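Delta-like protein (Rattus norvegicus, PDB 4XL1) probably acts as a Delta-family ligand of Notch receptors, presenting an N-terminal C2-like domain followed by DSL and EGF-like domains. Local coordinates at residues F13-A21 with G112-I120. The protein carries 3 engineered substitutions. Numbering follows the deposited sequence.
Sequences FANERGMLA and GNSLISQII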
# COMPACT_ATOMS: atom_id res chain seq x y z
N PHE B 13 -19.50 16.21 8.12
CA PHE B 13 -19.84 15.60 9.40
C PHE B 13 -20.96 16.37 10.08
O PHE B 13 -20.93 17.60 10.14
CB PHE B 13 -18.61 15.52 10.31
CG PHE B 13 -18.82 14.68 11.54
CD1 PHE B 13 -18.96 13.31 11.44
CD2 PHE B 13 -18.87 15.27 12.79
CE1 PHE B 13 -19.15 12.53 12.57
CE2 PHE B 13 -19.05 14.50 13.93
CZ PHE B 13 -19.20 13.13 13.82
N ALA B 14 -21.94 15.65 10.59
CA ALA B 14 -23.05 16.27 11.31
C ALA B 14 -23.17 15.73 12.72
O ALA B 14 -23.21 14.52 12.93
CB ALA B 14 -24.35 16.07 10.55
N ASN B 15 -23.20 16.64 13.69
CA ASN B 15 -23.48 16.30 15.08
C ASN B 15 -24.30 17.43 15.68
O ASN B 15 -23.79 18.21 16.49
CB ASN B 15 -22.19 16.06 15.86
CG ASN B 15 -22.43 15.54 17.26
OD1 ASN B 15 -23.54 15.12 17.59
ND2 ASN B 15 -21.39 15.55 18.09
N GLU B 16 -25.56 17.53 15.27
CA GLU B 16 -26.36 18.72 15.53
C GLU B 16 -26.66 19.00 16.99
O GLU B 16 -26.84 20.16 17.38
CB GLU B 16 -27.68 18.64 14.76
CG GLU B 16 -27.53 18.92 13.28
CD GLU B 16 -28.81 19.41 12.65
OE1 GLU B 16 -29.87 18.77 12.84
OE2 GLU B 16 -28.76 20.44 11.94
N ARG B 17 -26.74 17.97 17.82
CA ARG B 17 -27.01 18.17 19.24
C ARG B 17 -25.74 18.17 20.08
O ARG B 17 -25.80 18.31 21.30
CB ARG B 17 -28.00 17.12 19.75
CG ARG B 17 -29.42 17.35 19.25
CD ARG B 17 -30.35 16.19 19.54
NE ARG B 17 -31.53 16.24 18.69
CZ ARG B 17 -32.55 17.07 18.90
NH1 ARG B 17 -32.54 17.89 19.94
NH2 ARG B 17 -33.60 17.06 18.08
N GLY B 18 -24.60 18.02 19.42
CA GLY B 18 -23.31 18.10 20.08
C GLY B 18 -23.14 17.14 21.24
O GLY B 18 -22.81 17.55 22.36
N MET B 19 -23.37 15.86 20.98
CA MET B 19 -23.37 14.86 22.03
C MET B 19 -22.14 13.97 21.97
O MET B 19 -21.54 13.78 20.91
CB MET B 19 -24.64 14.01 21.94
CG MET B 19 -25.91 14.85 21.90
SD MET B 19 -26.41 15.42 23.53
CE MET B 19 -26.71 13.84 24.32
N LEU B 20 -21.75 13.42 23.12
CA LEU B 20 -20.71 12.41 23.17
C LEU B 20 -21.31 11.02 23.11
O LEU B 20 -22.53 10.86 23.23
CB LEU B 20 -19.86 12.57 24.44
CG LEU B 20 -18.91 13.76 24.49
CD1 LEU B 20 -18.36 13.97 25.89
CD2 LEU B 20 -17.79 13.55 23.49
N ALA B 21 -20.46 10.02 22.93
CA ALA B 21 -20.90 8.64 22.89
C ALA B 21 -21.54 8.22 24.21
O ALA B 21 -22.56 7.53 24.22
CB ALA B 21 -19.74 7.72 22.55
N GLY B 112 -7.91 14.52 27.95
CA GLY B 112 -9.34 14.62 28.22
C GLY B 112 -10.29 14.14 27.13
O GLY B 112 -11.50 14.32 27.24
N ASN B 113 -9.74 13.51 26.10
CA ASN B 113 -10.53 13.14 24.92
C ASN B 113 -11.67 12.15 25.17
O ASN B 113 -11.53 11.19 25.92
CB ASN B 113 -9.60 12.57 23.84
CG ASN B 113 -8.53 13.54 23.42
OD1 ASN B 113 -8.64 14.75 23.67
ND2 ASN B 113 -7.48 13.04 22.78
N SER B 114 -12.80 12.41 24.51
CA SER B 114 -13.95 11.53 24.58
C SER B 114 -14.47 11.21 23.18
O SER B 114 -14.57 12.09 22.32
CB SER B 114 -15.06 12.16 25.42
OG SER B 114 -14.58 12.55 26.70
N LEU B 115 -14.81 9.94 22.96
CA LEU B 115 -15.32 9.47 21.67
C LEU B 115 -16.70 10.03 21.36
O LEU B 115 -17.55 10.14 22.25
CB LEU B 115 -15.35 7.94 21.65
CG LEU B 115 -15.84 7.25 20.38
CD1 LEU B 115 -14.81 7.37 19.26
CD2 LEU B 115 -16.14 5.79 20.66
N ILE B 116 -16.93 10.39 20.10
CA ILE B 116 -18.23 10.85 19.66
C ILE B 116 -18.99 9.71 19.00
O ILE B 116 -20.07 9.33 19.45
CB ILE B 116 -18.11 12.03 18.67
CG1 ILE B 116 -17.50 13.24 19.36
CG2 ILE B 116 -19.47 12.38 18.08
CD1 ILE B 116 -17.35 14.45 18.47
N SER B 117 -18.41 9.16 17.94
CA SER B 117 -18.96 8.00 17.25
C SER B 117 -17.92 7.43 16.31
O SER B 117 -16.88 8.04 16.08
CB SER B 117 -20.23 8.37 16.46
OG SER B 117 -19.92 9.13 15.31
N GLN B 118 -18.19 6.25 15.77
CA GLN B 118 -17.25 5.62 14.86
C GLN B 118 -17.96 4.70 13.88
O GLN B 118 -19.06 4.22 14.15
CB GLN B 118 -16.18 4.84 15.62
CG GLN B 118 -16.68 3.61 16.36
CD GLN B 118 -15.56 2.81 17.00
OE1 GLN B 118 -14.54 2.55 16.37
NE2 GLN B 118 -15.75 2.42 18.26
N ILE B 119 -17.32 4.47 12.75
CA ILE B 119 -17.86 3.58 11.74
C ILE B 119 -16.80 2.57 11.36
O ILE B 119 -15.61 2.76 11.62
CB ILE B 119 -18.33 4.35 10.48
CG1 ILE B 119 -17.21 5.23 9.91
CG2 ILE B 119 -19.56 5.19 10.80
CD1 ILE B 119 -16.45 4.61 8.75
N ILE B 120 -17.24 1.48 10.74
CA ILE B 120 -16.33 0.43 10.32
C ILE B 120 -16.77 -0.10 8.96
O ILE B 120 -17.92 -0.52 8.79
CB ILE B 120 -16.26 -0.71 11.37
CG1 ILE B 120 -15.38 -1.85 10.86
CG2 ILE B 120 -17.65 -1.18 11.76
CD1 ILE B 120 -13.92 -1.49 10.74
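Ile116 carries the dense part of this contact, covered by 13-21 more than any other residue of its strand. Its CG2 methyl, anti to the backbone N, is directed at the loop: Phe13 meets it with the ring edge, CZ to CG2 4.3 Å, and the Asn15 side chain crosses that of Ile116 obliquely, bringing ND2 to 3.7 Å from CG2. Two weak hydrogen bonds to Met19, just beyond the type I turn Asn15-Gly18, help to hold that amide's rotation: OD1 accepts from Met19 N, and ND2 donates to Met19 O. The other branch, Ile116 CG1, meets Leu20, whose CD2 also lies 3.6 Å from Ser114 CB. A single hydrogen bond joins the segments, Ala21 N to Leu115 O at 3.0 Å; it is nearly straight (N-H...O 163°), with the donor tilted 18° from the carbonyl plane. Toward solvent side-chain contact thins: Ala21 is exposed, and its CB rests on backbone oxygens, 3.3 Å from Leu115 O, while Leu115 CB stays 4.5 Å away. Ile116 and Ser117 form a classic beta bulge opposite Ala97, and Ser117 OG bonds to Thr141. Within the C2-like domain, strand 4-14 and its following loop thus pack against strand 114-124, outermost within this chain in the four-stranded sheet, with Thr32 of strand 31-37 touching both Phe13 and Ile116.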